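Local atomic coordinates of AB hydrolase-1 domain-containing protein (Parabacteroides distasonis, PDB entry 4Q34), a protein that is of unknown function but, as a member of the alpha/beta hydrolase family, is probably an esterase. Residues A[35-40]-A[71-76]. Sequence-based numbering, arbitrary orientation.
Sequences YVFYQK and GFQNIF. With GOL (glycerol), chain E.
Gln-73, on the first turn of helix 72-78, reaches across to strand 28-41 and sets its amide nitrogen against the rim of the Phe-37 ring, NE2 to CD2 3.6 Å. Ring and amide planes are almost perpendicular, 89° apart, and NE2 lies near the plane of the ring, at its edge and not over a face. An extended chain makes this reach possible: CG stands anti to the backbone N (chi1 -180°) and CD continues straight on. Gln-39, two residues along the strand and on the same side as Phe-37, comes in at about a right angle to Gln-73. The two amides touch without bonding, Gln-39 OE1 lying 3.9 Å from Gln-73 NE2. A water bridges strand and helix instead, donating to Gln-39 OE1 at 2.7 Å and to the backbone O of Gln-73 at 3.0 Å. Gln-39 OE1 also accepts a bond from Gln-11 of the second subunit, while its NE2 is paired with Gln-11 of its own chain. A glycerol, probably from the crystallisation liquor, lies beside the Gln-73 amide and the Phe-37 ring. Its O1 takes a bent bond from Gln-73 NE2 (3.2 Å, 137°), and its C3 sits over one Phe-37 face, offset toward the rim. Glycerol O3 is hydrogen-bonded to Tyr-35 OH at 2.6 Å, a hydroxyl that also meets Glu-63 of the second subunit. Phe-37 also meets Phe-37 of the second subunit edge-to-face, placing this buried contact at the dimer interface. Within the alpha/beta hydrolase fold, strand 28-41 runs antiparallel to strands 10-16 and 83-87, Gln-73 also touches Leu-85 of the latter, and helix 72-78 packs through Phe-72, Ile-75 and Phe-76 on Ala-310 of helix 306-319.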
# COMPACT_ATOMS: atom_id res chain seq x y z
N TYR A 35 -5.09 -5.54 3.59
CA TYR A 35 -3.65 -5.59 3.58
C TYR A 35 -3.14 -4.91 4.84
O TYR A 35 -3.66 -3.88 5.22
CB TYR A 35 -3.06 -4.92 2.35
CG TYR A 35 -1.57 -4.61 2.47
CD1 TYR A 35 -1.15 -3.41 2.98
CD2 TYR A 35 -0.61 -5.52 2.05
CE1 TYR A 35 0.21 -3.09 3.07
CE2 TYR A 35 0.76 -5.22 2.14
CZ TYR A 35 1.16 -4.00 2.64
OH TYR A 35 2.49 -3.67 2.76
N VAL A 36 -2.14 -5.50 5.48
CA VAL A 36 -1.62 -5.00 6.75
C VAL A 36 -0.10 -4.88 6.70
O VAL A 36 0.59 -5.80 6.27
CB VAL A 36 -2.00 -5.98 7.89
CG1 VAL A 36 -1.48 -5.46 9.23
CG2 VAL A 36 -3.49 -6.20 7.89
N PHE A 37 0.43 -3.74 7.15
CA PHE A 37 1.88 -3.63 7.37
C PHE A 37 2.05 -3.35 8.86
O PHE A 37 1.34 -2.51 9.41
CB PHE A 37 2.46 -2.47 6.55
CG PHE A 37 3.92 -2.26 6.78
CD1 PHE A 37 4.88 -3.00 6.11
CD2 PHE A 37 4.35 -1.26 7.65
CE1 PHE A 37 6.25 -2.79 6.34
CE2 PHE A 37 5.72 -1.04 7.87
CZ PHE A 37 6.66 -1.80 7.21
N TYR A 38 2.98 -4.04 9.51
CA TYR A 38 3.12 -3.92 10.94
C TYR A 38 4.57 -3.75 11.34
O TYR A 38 5.49 -4.21 10.66
CB TYR A 38 2.50 -5.13 11.68
CG TYR A 38 3.38 -6.37 11.60
CD1 TYR A 38 3.31 -7.23 10.51
CD2 TYR A 38 4.34 -6.63 12.58
CE1 TYR A 38 4.14 -8.33 10.40
CE2 TYR A 38 5.17 -7.72 12.48
CZ TYR A 38 5.08 -8.56 11.39
OH TYR A 38 5.91 -9.66 11.32
N GLN A 39 4.76 -3.09 12.47
CA GLN A 39 6.10 -2.99 13.06
C GLN A 39 5.99 -3.18 14.55
O GLN A 39 5.11 -2.58 15.18
CB GLN A 39 6.67 -1.59 12.75
CG GLN A 39 6.82 -1.29 11.27
CD GLN A 39 7.47 0.04 11.01
OE1 GLN A 39 6.87 1.12 11.23
NE2 GLN A 39 8.67 -0.00 10.48
N LYS A 40 6.87 -4.02 15.10
CA LYS A 40 6.95 -4.29 16.53
C LYS A 40 8.25 -3.68 17.03
O LYS A 40 9.33 -4.04 16.54
CB LYS A 40 6.99 -5.80 16.81
CG LYS A 40 5.85 -6.56 16.19
CD LYS A 40 5.63 -7.90 16.88
CE LYS A 40 4.52 -8.68 16.18
NZ LYS A 40 4.50 -10.13 16.56
N GLY A 71 3.94 10.88 11.08
CA GLY A 71 2.62 10.55 11.54
C GLY A 71 2.61 9.53 12.64
O GLY A 71 3.66 9.14 13.21
N PHE A 72 1.39 9.09 12.97
CA PHE A 72 1.16 8.17 14.08
C PHE A 72 1.91 6.85 13.92
O PHE A 72 2.31 6.23 14.91
CB PHE A 72 -0.35 7.90 14.24
CG PHE A 72 -1.09 8.96 15.03
CD1 PHE A 72 -0.53 10.20 15.29
CD2 PHE A 72 -2.34 8.69 15.56
CE1 PHE A 72 -1.23 11.16 16.02
CE2 PHE A 72 -3.04 9.64 16.29
CZ PHE A 72 -2.47 10.87 16.55
N GLN A 73 2.09 6.40 12.68
CA GLN A 73 2.86 5.19 12.43
C GLN A 73 4.24 5.25 13.16
O GLN A 73 4.65 4.30 13.84
CB GLN A 73 3.07 4.96 10.94
CG GLN A 73 3.88 3.70 10.65
CD GLN A 73 3.95 3.37 9.17
OE1 GLN A 73 3.91 4.24 8.34
NE2 GLN A 73 3.98 2.07 8.85
N ASN A 74 4.96 6.35 12.94
CA ASN A 74 6.26 6.57 13.54
C ASN A 74 6.18 6.98 15.01
O ASN A 74 6.96 6.47 15.85
CB ASN A 74 7.04 7.64 12.78
CG ASN A 74 7.55 7.17 11.43
OD1 ASN A 74 7.00 6.24 10.79
ND2 ASN A 74 8.59 7.82 10.97
N ILE A 75 5.25 7.87 15.31
CA ILE A 75 5.14 8.41 16.66
C ILE A 75 4.84 7.32 17.69
O ILE A 75 5.46 7.25 18.75
CB ILE A 75 4.06 9.49 16.72
CG1 ILE A 75 4.50 10.70 15.92
CG2 ILE A 75 3.72 9.90 18.18
CD1 ILE A 75 3.39 11.68 15.60
N PHE A 76 3.87 6.45 17.40
CA PHE A 76 3.51 5.40 18.34
C PHE A 76 4.48 4.24 18.37
O PHE A 76 4.65 3.65 19.42
CB PHE A 76 2.04 4.99 18.20
CG PHE A 76 1.13 6.03 18.77
CD1 PHE A 76 0.95 6.11 20.15
CD2 PHE A 76 0.62 7.04 17.97
CE1 PHE A 76 0.20 7.11 20.71
CE2 PHE A 76 -0.16 8.08 18.52
CZ PHE A 76 -0.35 8.11 19.89
C1 GOL E . 3.35 1.40 5.18
O1 GOL E . 2.33 1.55 6.15
C2 GOL E . 2.84 0.40 4.16
O2 GOL E . 2.20 1.10 3.10
C3 GOL E . 3.99 -0.41 3.58
O3 GOL E . 3.49 -1.28 2.58
O HOH W 1 4.80 1.48 12.94